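Local coordinates for iron binding protein FbpA (Mannheimia haemolytica, PDB 1SI1) that binds ferric iron in the periplasm and probably passes it on for uptake into the cell, as a bacterial solute-binding protein, at residues E3-S8 with P51-L56; L98-R103 with T227-S232. One frame throughout, in Å; residues are numbered along the deposited sequence.

Contact 1: E3-S8 with P51-L56; sequences EVNVYS and PADVLL
Y7 lays its ring over A52, while the N5 side chain reaches P51 and its backbone bonds D53. The methyl CB of A52 sits over the centre of one ring face, 3.5 Å from the centroid and 7° off the normal, a CH-pi contact. P51 meets the same ring at its edge: its CG is 3.4 Å from Y7 OH. That hydroxyl is hydrogen-bonded to E46 of helix 40-46.

N5 N donates to D53 OD1 at 2.8 Å, on the anti lone pair of that oxygen. N5 O accepts from both D53 N and V54 N. With CG beside the backbone N (chi1 -56°), the amide turns back along 51-56, and ND2 gives P51 O a 2.9 Å bond from above the carbonyl plane. N5 OD1 is bonded to N31 on the neighbouring strand, and D53 OD2 is taken by S240 and N242.

Past N5 the backbones pair regularly. Y7 N donates to V54 O and L56 N to Y7 O, both 2.8 Å. On the V6 face, V6 CG1 packs on L56 CB at 4.2 Å. This is parallel strand pairing in the alpha/beta sheet of a periplasmic binding protein, with helices 40-46 and 243-253 packed against it.

Contact 2: L98-R103 with T227-S232; sequences LTTRAR and THKNIS
The two long strands that run past the iron site pair here, antiparallel, and R101 and R103 stand on the face next to it. R101 and N230 form a hydrogen-bonded pair, R101 N to N230 O and N230 N to R101 O, each 2.9 Å. Their side chains lie side by side and point the same way. R101 CG stands between the backbone N and carbonyl carbon (chi1 50°), and the chain then bends, its CG and CD along N230. The guanidinium and amide planes are perpendicular. N230 OD1 accepts from I231 N (2.8 Å) on an in-plane lone pair, which helps fix the amide's rotation. The R101 side chain comes within about 4 Å of the bound iron.

R103 CB meets the H228 ring edge at CD2, 3.7 Å away. Beside the iron ligand Y142, R103 NH2 makes a salt bridge with D178 and NH1 a hydrogen bond with N143.

S232 faces both L98 and T99, a classic beta bulge. L98 N donates to S232 O at 2.8 Å, while the bond from T99 N is weak. S232 OG and T99 OG1 lie 2.6 Å apart. E268 takes T99 OG1 in a hydrogen bond and R101 NH1 in a salt bridge. On the face of T100 and K229, K229 CE lies 3.2 Å from T100 OG1. A water bridges that hydroxyl and K229 NZ, which also bonds S289. Such paired crossover strands link the lobes of periplasmic binding proteins.

In the fold
Both segments of contact 1 come before either segment of contact 2 in the chain. The centres of the two contacts are about 22 Å apart, and their nearest atoms about 5 Å. One mixed sheet carries both. Strand 228-236 pairs antiparallel with 54-58 of contact 1 and with 96-108 of contact 2, and so joins the two contacts. Contact 1 lies toward one end of the molecule, about 20 Å from the centre of the chain. Contact 2 is about 4 Å from that centre, next to the iron. By the family fold, strands 96-108 and 228-236 probably connect the two lobes, consistent with a hinge beside iron held between them.

Contact 1: E3-S8 with P51-L56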
# COMPACT_ATOMS: atom_id res chain seq x y z
N GLU A 3 10.08 27.50 -4.76
CA GLU A 3 9.83 26.38 -3.85
C GLU A 3 8.64 25.49 -4.24
O GLU A 3 7.87 25.79 -5.14
CB GLU A 3 9.69 26.88 -2.41
CG GLU A 3 8.41 27.65 -2.12
CD GLU A 3 8.46 28.41 -0.80
OE1 GLU A 3 7.55 29.22 -0.55
OE2 GLU A 3 9.42 28.20 -0.02
N VAL A 4 8.52 24.39 -3.50
CA VAL A 4 7.40 23.48 -3.61
C VAL A 4 7.17 22.87 -2.23
O VAL A 4 8.11 22.47 -1.56
CB VAL A 4 7.65 22.38 -4.69
CG1 VAL A 4 8.84 21.50 -4.34
CG2 VAL A 4 6.38 21.55 -4.91
N ASN A 5 5.90 22.77 -1.84
CA ASN A 5 5.50 22.38 -0.50
C ASN A 5 4.83 21.02 -0.53
O ASN A 5 3.78 20.85 -1.14
CB ASN A 5 4.56 23.42 0.06
CG ASN A 5 5.17 24.81 0.04
OD1 ASN A 5 6.28 25.01 0.51
ND2 ASN A 5 4.44 25.76 -0.51
N VAL A 6 5.48 20.06 0.11
CA VAL A 6 5.02 18.69 0.12
C VAL A 6 4.40 18.42 1.48
O VAL A 6 5.10 18.47 2.48
CB VAL A 6 6.17 17.72 -0.09
CG1 VAL A 6 5.67 16.28 0.00
CG2 VAL A 6 6.82 17.98 -1.45
N TYR A 7 3.09 18.18 1.52
CA TYR A 7 2.40 17.74 2.72
C TYR A 7 2.36 16.23 2.68
O TYR A 7 1.81 15.65 1.75
CB TYR A 7 0.97 18.27 2.79
CG TYR A 7 0.80 19.72 3.19
CD1 TYR A 7 1.71 20.70 2.81
CD2 TYR A 7 -0.32 20.12 3.91
CE1 TYR A 7 1.53 22.04 3.17
CE2 TYR A 7 -0.52 21.44 4.28
CZ TYR A 7 0.41 22.39 3.89
OH TYR A 7 0.21 23.70 4.24
N SER A 8 2.94 15.60 3.68
CA SER A 8 3.17 14.18 3.65
C SER A 8 2.59 13.47 4.85
O SER A 8 2.82 13.85 5.98
CB SER A 8 4.66 13.90 3.62
OG SER A 8 4.92 12.51 3.61
N PRO A 51 -0.75 26.62 1.33
CA PRO A 51 0.48 26.53 0.54
C PRO A 51 0.76 25.12 0.00
O PRO A 51 1.70 24.96 -0.74
CB PRO A 51 1.57 26.97 1.51
CG PRO A 51 1.04 26.69 2.85
CD PRO A 51 -0.46 26.74 2.77
N ALA A 52 -0.06 24.12 0.34
CA ALA A 52 0.21 22.77 -0.11
C ALA A 52 0.25 22.68 -1.63
O ALA A 52 -0.66 23.15 -2.32
CB ALA A 52 -0.83 21.80 0.45
N ASP A 53 1.29 22.02 -2.13
CA ASP A 53 1.47 21.79 -3.56
C ASP A 53 1.29 20.32 -3.88
O ASP A 53 0.50 19.96 -4.75
CB ASP A 53 2.88 22.21 -3.98
CG ASP A 53 3.05 23.69 -3.99
OD1 ASP A 53 4.02 24.18 -3.40
OD2 ASP A 53 2.24 24.41 -4.59
N VAL A 54 2.06 19.48 -3.19
CA VAL A 54 2.00 18.04 -3.41
C VAL A 54 1.53 17.40 -2.12
O VAL A 54 2.09 17.66 -1.07
CB VAL A 54 3.36 17.48 -3.78
CG1 VAL A 54 3.31 15.95 -3.88
CG2 VAL A 54 3.86 18.10 -5.08
N LEU A 55 0.52 16.56 -2.22
CA LEU A 55 -0.00 15.77 -1.12
C LEU A 55 0.48 14.36 -1.34
O LEU A 55 0.17 13.73 -2.34
CB LEU A 55 -1.52 15.84 -1.10
CG LEU A 55 -2.11 17.25 -1.22
CD1 LEU A 55 -3.61 17.14 -1.10
CD2 LEU A 55 -1.54 18.16 -0.15
N LEU A 56 1.28 13.88 -0.41
CA LEU A 56 1.89 12.58 -0.51
C LEU A 56 1.33 11.70 0.56
O LEU A 56 1.37 12.03 1.74
CB LEU A 56 3.40 12.73 -0.36
CG LEU A 56 4.26 11.49 -0.63
CD1 LEU A 56 5.66 11.85 -1.10
CD2 LEU A 56 4.34 10.58 0.59

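Contact 2: L98-R103 with T227-S232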
# COMPACT_ATOMS: atom_id res chain seq x y z
N LEU A 98 3.33 6.10 -6.78
CA LEU A 98 4.78 6.17 -6.90
C LEU A 98 5.47 4.90 -6.43
O LEU A 98 6.58 4.63 -6.87
CB LEU A 98 5.33 7.35 -6.11
CG LEU A 98 4.92 8.73 -6.60
CD1 LEU A 98 5.50 9.79 -5.66
CD2 LEU A 98 5.37 8.96 -8.05
N THR A 99 4.85 4.16 -5.52
CA THR A 99 5.37 2.85 -5.14
C THR A 99 4.20 1.93 -4.91
O THR A 99 3.07 2.38 -4.76
CB THR A 99 6.16 2.89 -3.82
OG1 THR A 99 5.30 3.29 -2.74
CG2 THR A 99 7.26 3.91 -3.86
N THR A 100 4.49 0.65 -4.89
CA THR A 100 3.50 -0.33 -4.49
C THR A 100 3.96 -1.17 -3.32
O THR A 100 5.16 -1.36 -3.08
CB THR A 100 3.07 -1.25 -5.64
OG1 THR A 100 4.19 -1.99 -6.14
CG2 THR A 100 2.58 -0.45 -6.83
N ARG A 101 2.98 -1.69 -2.61
CA ARG A 101 3.19 -2.60 -1.52
C ARG A 101 2.36 -3.84 -1.83
O ARG A 101 1.22 -3.73 -2.23
CB ARG A 101 2.79 -1.99 -0.18
CG ARG A 101 1.41 -1.36 -0.13
CD ARG A 101 1.38 0.17 -0.16
NE ARG A 101 2.33 0.76 0.76
CZ ARG A 101 2.13 0.98 2.07
NH1 ARG A 101 3.12 1.50 2.79
NH2 ARG A 101 0.99 0.70 2.68
N ALA A 102 2.95 -5.00 -1.63
CA ALA A 102 2.26 -6.27 -1.85
C ALA A 102 1.64 -6.75 -0.55
O ALA A 102 2.27 -6.69 0.49
CB ALA A 102 3.27 -7.29 -2.34
N ARG A 103 0.39 -7.22 -0.60
CA ARG A 103 -0.22 -7.85 0.55
C ARG A 103 0.00 -9.34 0.41
O ARG A 103 -0.52 -10.00 -0.49
CB ARG A 103 -1.70 -7.50 0.66
CG ARG A 103 -2.31 -7.81 2.02
CD ARG A 103 -3.28 -6.76 2.51
NE ARG A 103 -3.69 -6.96 3.89
CZ ARG A 103 -2.93 -6.69 4.95
NH1 ARG A 103 -3.39 -6.90 6.18
NH2 ARG A 103 -1.72 -6.19 4.77
N THR A 227 -0.64 -11.48 -6.84
CA THR A 227 -0.48 -10.78 -5.60
C THR A 227 -1.11 -9.40 -5.66
O THR A 227 -0.89 -8.64 -6.58
CB THR A 227 1.02 -10.68 -5.29
OG1 THR A 227 1.51 -11.98 -4.91
CG2 THR A 227 1.30 -9.80 -4.08
N HIS A 228 -1.92 -9.11 -4.65
CA HIS A 228 -2.57 -7.82 -4.49
C HIS A 228 -1.52 -6.74 -4.20
O HIS A 228 -0.65 -6.93 -3.34
CB HIS A 228 -3.60 -7.91 -3.34
CG HIS A 228 -4.14 -6.59 -2.89
ND1 HIS A 228 -4.96 -5.81 -3.67
CD2 HIS A 228 -4.00 -5.93 -1.72
CE1 HIS A 228 -5.26 -4.70 -3.02
NE2 HIS A 228 -4.68 -4.75 -1.83
N LYS A 229 -1.62 -5.63 -4.93
CA LYS A 229 -0.81 -4.46 -4.65
C LYS A 229 -1.67 -3.27 -4.28
O LYS A 229 -2.73 -3.02 -4.87
CB LYS A 229 0.06 -4.10 -5.84
CG LYS A 229 1.33 -4.96 -5.97
CD LYS A 229 2.25 -4.47 -7.09
CE LYS A 229 3.66 -5.00 -6.94
NZ LYS A 229 4.39 -4.86 -8.23
N ASN A 230 -1.19 -2.54 -3.29
CA ASN A 230 -1.72 -1.23 -2.94
C ASN A 230 -0.60 -0.24 -3.24
O ASN A 230 0.49 -0.65 -3.63
CB ASN A 230 -2.15 -1.21 -1.48
CG ASN A 230 -3.27 -0.25 -1.21
OD1 ASN A 230 -3.29 0.86 -1.71
ND2 ASN A 230 -4.22 -0.67 -0.39
N ILE A 231 -0.86 1.06 -3.06
CA ILE A 231 0.07 2.08 -3.51
C ILE A 231 0.37 3.09 -2.44
O ILE A 231 -0.39 3.26 -1.51
CB ILE A 231 -0.48 2.84 -4.73
CG1 ILE A 231 -1.87 3.42 -4.44
CG2 ILE A 231 -0.53 1.95 -5.93
CD1 ILE A 231 -2.22 4.62 -5.31
N SER A 232 1.52 3.76 -2.59
CA SER A 232 1.69 5.10 -2.07
C SER A 232 1.63 6.00 -3.27
O SER A 232 1.88 5.57 -4.39
CB SER A 232 3.02 5.27 -1.37
OG SER A 232 4.10 5.58 -2.28
O HOH W 1 5.06 -1.89 -8.70